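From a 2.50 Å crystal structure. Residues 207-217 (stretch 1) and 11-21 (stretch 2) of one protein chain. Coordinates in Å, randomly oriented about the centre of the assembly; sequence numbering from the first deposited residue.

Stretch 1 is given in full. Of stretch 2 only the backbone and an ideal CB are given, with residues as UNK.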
# COMPACT_ATOMS: atom_id res chain seq x y z
N TRP A 207 -15.67 -26.45 -7.88
CA TRP A 207 -15.56 -25.29 -6.99
C TRP A 207 -15.04 -24.07 -7.74
O TRP A 207 -13.92 -24.07 -8.25
CB TRP A 207 -14.67 -25.60 -5.78
CG TRP A 207 -15.33 -26.46 -4.73
CD1 TRP A 207 -15.52 -27.81 -4.78
CD2 TRP A 207 -15.86 -26.03 -3.47
NE1 TRP A 207 -16.16 -28.25 -3.64
CE2 TRP A 207 -16.38 -27.17 -2.82
CE3 TRP A 207 -15.97 -24.78 -2.83
CZ2 TRP A 207 -16.99 -27.12 -1.56
CZ3 TRP A 207 -16.58 -24.73 -1.58
CH2 TRP A 207 -17.08 -25.89 -0.96
N LEU A 208 -15.87 -23.03 -7.80
CA LEU A 208 -15.46 -21.74 -8.32
C LEU A 208 -14.58 -21.03 -7.30
O LEU A 208 -14.69 -21.30 -6.10
CB LEU A 208 -16.69 -20.88 -8.62
CG LEU A 208 -17.84 -21.49 -9.44
CD1 LEU A 208 -19.03 -20.54 -9.44
CD2 LEU A 208 -17.42 -21.83 -10.86
N ARG A 209 -13.71 -20.14 -7.76
CA ARG A 209 -12.87 -19.36 -6.84
C ARG A 209 -12.96 -17.87 -7.14
O ARG A 209 -11.96 -17.27 -7.55
CB ARG A 209 -11.40 -19.82 -6.90
CG ARG A 209 -11.18 -21.31 -6.77
CD ARG A 209 -9.72 -21.64 -6.54
NE ARG A 209 -8.84 -21.06 -7.56
CZ ARG A 209 -8.53 -21.64 -8.72
NH1 ARG A 209 -9.04 -22.83 -9.05
NH2 ARG A 209 -7.71 -21.03 -9.56
N PRO A 210 -14.15 -17.27 -6.94
CA PRO A 210 -14.24 -15.83 -7.16
C PRO A 210 -13.58 -15.01 -6.06
O PRO A 210 -13.81 -15.25 -4.87
CB PRO A 210 -15.75 -15.57 -7.20
CG PRO A 210 -16.35 -16.69 -6.42
CD PRO A 210 -15.47 -17.87 -6.67
N GLY A 211 -12.74 -14.07 -6.48
CA GLY A 211 -12.13 -13.08 -5.60
C GLY A 211 -12.61 -11.68 -5.94
O GLY A 211 -13.62 -11.21 -5.40
N ILE A 212 -11.90 -11.02 -6.85
CA ILE A 212 -12.12 -9.61 -7.19
C ILE A 212 -13.58 -9.26 -7.50
O ILE A 212 -14.06 -8.19 -7.10
CB ILE A 212 -11.16 -9.14 -8.31
CG1 ILE A 212 -11.15 -7.60 -8.44
CG2 ILE A 212 -11.46 -9.81 -9.64
CD1 ILE A 212 -10.44 -6.87 -7.32
N MET A 213 -14.29 -10.15 -8.19
CA MET A 213 -15.69 -9.90 -8.58
C MET A 213 -16.61 -9.75 -7.36
O MET A 213 -17.63 -9.05 -7.44
CB MET A 213 -16.22 -10.97 -9.54
CG MET A 213 -16.59 -12.30 -8.89
SD MET A 213 -17.26 -13.48 -10.08
CE MET A 213 -18.89 -12.80 -10.38
N LEU A 214 -16.23 -10.38 -6.26
CA LEU A 214 -16.96 -10.28 -5.00
C LEU A 214 -17.03 -8.85 -4.50
O LEU A 214 -17.97 -8.47 -3.80
CB LEU A 214 -16.33 -11.18 -3.94
CG LEU A 214 -16.90 -12.58 -3.65
CD1 LEU A 214 -17.46 -13.28 -4.89
CD2 LEU A 214 -15.86 -13.44 -2.96
N TYR A 215 -16.03 -8.05 -4.87
CA TYR A 215 -15.89 -6.70 -4.32
C TYR A 215 -16.34 -5.61 -5.30
O TYR A 215 -16.17 -4.42 -5.04
CB TYR A 215 -14.45 -6.49 -3.81
CG TYR A 215 -13.98 -7.64 -2.92
CD1 TYR A 215 -14.32 -7.69 -1.57
CD2 TYR A 215 -13.21 -8.68 -3.45
CE1 TYR A 215 -13.91 -8.74 -0.76
CE2 TYR A 215 -12.80 -9.73 -2.65
CZ TYR A 215 -13.14 -9.76 -1.31
OH TYR A 215 -12.72 -10.81 -0.51
N GLY A 216 -16.94 -6.04 -6.41
CA GLY A 216 -17.51 -5.12 -7.38
C GLY A 216 -16.48 -4.44 -8.25
O GLY A 216 -16.68 -3.32 -8.72
N SER A 217 -15.35 -5.12 -8.44
CA SER A 217 -14.33 -4.69 -9.37
C SER A 217 -14.25 -5.73 -10.49
O SER A 217 -14.20 -6.93 -10.21
CB SER A 217 -12.98 -4.55 -8.65
OG SER A 217 -11.91 -4.39 -9.57
N UNK A 11 -23.38 -5.88 2.07
CA UNK A 11 -24.48 -6.50 1.34
C UNK A 11 -24.28 -6.47 -0.18
O UNK A 11 -24.89 -7.26 -0.91
CB UNK A 11 -25.79 -5.80 1.70
N UNK A 12 -23.43 -5.56 -0.66
CA UNK A 12 -22.98 -5.61 -2.05
C UNK A 12 -22.10 -6.85 -2.30
O UNK A 12 -22.19 -7.48 -3.36
CB UNK A 12 -22.21 -4.33 -2.40
N UNK A 13 -21.27 -7.20 -1.32
CA UNK A 13 -20.43 -8.40 -1.39
C UNK A 13 -21.30 -9.66 -1.40
O UNK A 13 -21.05 -10.57 -2.19
CB UNK A 13 -19.45 -8.44 -0.21
N UNK A 14 -22.33 -9.69 -0.55
CA UNK A 14 -23.31 -10.78 -0.55
C UNK A 14 -23.97 -10.92 -1.93
O UNK A 14 -24.11 -12.02 -2.45
CB UNK A 14 -24.37 -10.54 0.52
N UNK A 15 -24.37 -9.78 -2.50
CA UNK A 15 -24.96 -9.73 -3.85
C UNK A 15 -24.01 -10.29 -4.92
O UNK A 15 -24.41 -11.13 -5.72
CB UNK A 15 -25.34 -8.29 -4.20
N UNK A 16 -22.77 -9.82 -4.92
CA UNK A 16 -21.79 -10.24 -5.92
C UNK A 16 -21.44 -11.71 -5.79
O UNK A 16 -21.20 -12.39 -6.79
CB UNK A 16 -20.52 -9.40 -5.80
N UNK A 17 -21.43 -12.21 -4.55
CA UNK A 17 -21.19 -13.63 -4.30
C UNK A 17 -22.31 -14.52 -4.87
O UNK A 17 -22.03 -15.55 -5.48
CB UNK A 17 -21.05 -13.87 -2.80
N UNK A 18 -23.56 -14.11 -4.66
CA UNK A 18 -24.71 -14.84 -5.18
C UNK A 18 -24.73 -14.83 -6.70
O UNK A 18 -25.15 -15.79 -7.34
CB UNK A 18 -26.01 -14.24 -4.64
N UNK A 19 -24.25 -13.72 -7.28
CA UNK A 19 -24.11 -13.59 -8.72
C UNK A 19 -23.06 -14.58 -9.25
O UNK A 19 -23.24 -15.15 -10.33
CB UNK A 19 -23.73 -12.15 -9.09
N UNK A 20 -21.98 -14.77 -8.50
CA UNK A 20 -20.94 -15.73 -8.86
C UNK A 20 -21.49 -17.15 -8.80
O UNK A 20 -21.21 -17.96 -9.69
CB UNK A 20 -19.73 -15.59 -7.94
N UNK A 21 -22.27 -17.44 -7.77
CA UNK A 21 -22.88 -18.76 -7.61
C UNK A 21 -23.88 -19.08 -8.72
O UNK A 21 -23.98 -20.22 -9.18
CB UNK A 21 -23.58 -18.85 -6.25

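Stretch 2 is helical throughout, with backbone angles near -65/-40 and regular i to i+4 hydrogen bonds, so stretch 1 can reach only part of its circumference.

Position 11 has nothing of stretch 1 within 5.5 Å of its ideal CB, and this contact leaves its identity open. It is Ser11. At position 12 CA-to-CB runs sideways and again meets nothing; small or large residues would be compatible with stretch 1. The residue is Ala12, its CB 6.1 Å from Leu214 O.

Position 13 also points sideways, but its ideal CB lies 3.9 Å from Leu214 O and 5.4 Å from Tyr215 CD1. An apolar chain of some length, such as leucine, isoleucine or methionine, could extend toward the tyrosine ring. Ile13 does so: its CD1 comes 4.0 Å from Tyr215 CD1, approaching the ring obliquely. Its backbone takes part as well, for Ile13 CA lies 3.4 Å from Leu214 O in a CA-H...O contact with an angle of 160° at the hydrogen.

Position 14 points away and position 15 sideways, both beyond the reach of stretch 1 at CB; polar or charged residues are as acceptable here as any. They are Arg14 and His15.

Position 16 is the most informative. CA-to-CB points toward stretch 1, where the 3-10 segment brings two carbonyls close: the ideal CB is 3.3 Å from Met213 O and 3.4 Å from Leu214 O. Met213 O already receives a bond from Gly216 N, whereas Leu214 O accepts none from the backbone of its own stretch. A short side chain carrying a donor is therefore attractive; serine, threonine or asparagine might be considered, while a carboxylate would bring negative charge to the carbonyls. The residue is Asn16. With chi1 at -62°, its ND2 donates to Leu214 O at 3.0 Å and a nearly straight 166°, tying the helix to the 3-10 segment.

At position 17 CB points sideways, 4.2 Å from Leu214 CD1. Apolar or aromatic residues would cover that methyl. Tyr17 has chi1 at -178°, and Leu214 CD1 sits at the edge of its ring, near the ring plane, 3.9 Å from Tyr17 CD1.

Position 18 points away; stretch 1 sets no preference for size or polarity, and it is Ala18. At position 19 the ideal CB points sideways, 5.1 Å from Met213 CE, so a branched or flexible apolar chain could close the gap. Leu19 does, placing CD2 3.8 Å from Met213 CE.

At position 20 CA-to-CB points toward stretch 1, its ideal CB near three carbons: Met213 CE at 3.8 Å, Pro210 CG at 3.9 Å and Leu214 CD1 at 4.4 Å. Such crowding favours a small apolar residue, and Ala20 packs its methyl against all three side chains. Its carbonyl is close too, with Ala20 O 3.4 Å from Leu208 CD1.

Position 21 points away and stretch 1 leaves its choice open; it is Lys21, hydrogen-bonded through NZ elsewhere in the structure.

Stretch 2 11-21: SAIRHNYALAK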
# COMPACT_ATOMS: atom_id res chain seq x y z
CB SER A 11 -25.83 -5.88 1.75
OG SER A 11 -25.98 -4.61 1.17
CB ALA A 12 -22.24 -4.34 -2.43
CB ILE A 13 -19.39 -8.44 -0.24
CG1 ILE A 13 -18.37 -7.31 -0.42
CG2 ILE A 13 -18.69 -9.79 -0.17
CD1 ILE A 13 -17.52 -7.01 0.80
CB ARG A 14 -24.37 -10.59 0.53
CG ARG A 14 -23.85 -10.67 1.96
CD ARG A 14 -24.97 -10.70 2.98
NE ARG A 14 -25.58 -12.02 3.09
CZ ARG A 14 -26.59 -12.34 3.91
NH1 ARG A 14 -27.12 -11.43 4.70
NH2 ARG A 14 -27.06 -13.58 3.92
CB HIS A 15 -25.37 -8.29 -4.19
CG HIS A 15 -25.97 -8.14 -5.56
ND1 HIS A 15 -25.21 -7.97 -6.69
CD2 HIS A 15 -27.27 -8.13 -5.97
CE1 HIS A 15 -26.01 -7.88 -7.74
NE2 HIS A 15 -27.26 -7.97 -7.33
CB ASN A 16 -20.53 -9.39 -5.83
CG ASN A 16 -20.78 -7.92 -6.11
OD1 ASN A 16 -21.72 -7.55 -6.82
ND2 ASN A 16 -19.93 -7.07 -5.56
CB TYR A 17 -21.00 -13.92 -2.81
CG TYR A 17 -20.71 -15.38 -2.54
CD1 TYR A 17 -19.46 -15.92 -2.81
CD2 TYR A 17 -21.71 -16.22 -2.05
CE1 TYR A 17 -19.19 -17.26 -2.60
CE2 TYR A 17 -21.45 -17.56 -1.82
CZ TYR A 17 -20.19 -18.08 -2.10
OH TYR A 17 -19.92 -19.41 -1.88
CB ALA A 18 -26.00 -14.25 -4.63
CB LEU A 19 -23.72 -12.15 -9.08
CG LEU A 19 -23.81 -11.70 -10.54
CD1 LEU A 19 -24.13 -10.22 -10.61
CD2 LEU A 19 -22.53 -12.00 -11.31
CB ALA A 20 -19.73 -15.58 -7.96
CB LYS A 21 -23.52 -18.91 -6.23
CG LYS A 21 -22.54 -19.37 -5.16
CD LYS A 21 -23.22 -19.68 -3.84
CE LYS A 21 -24.14 -20.89 -3.90
NZ LYS A 21 -23.45 -22.12 -4.36
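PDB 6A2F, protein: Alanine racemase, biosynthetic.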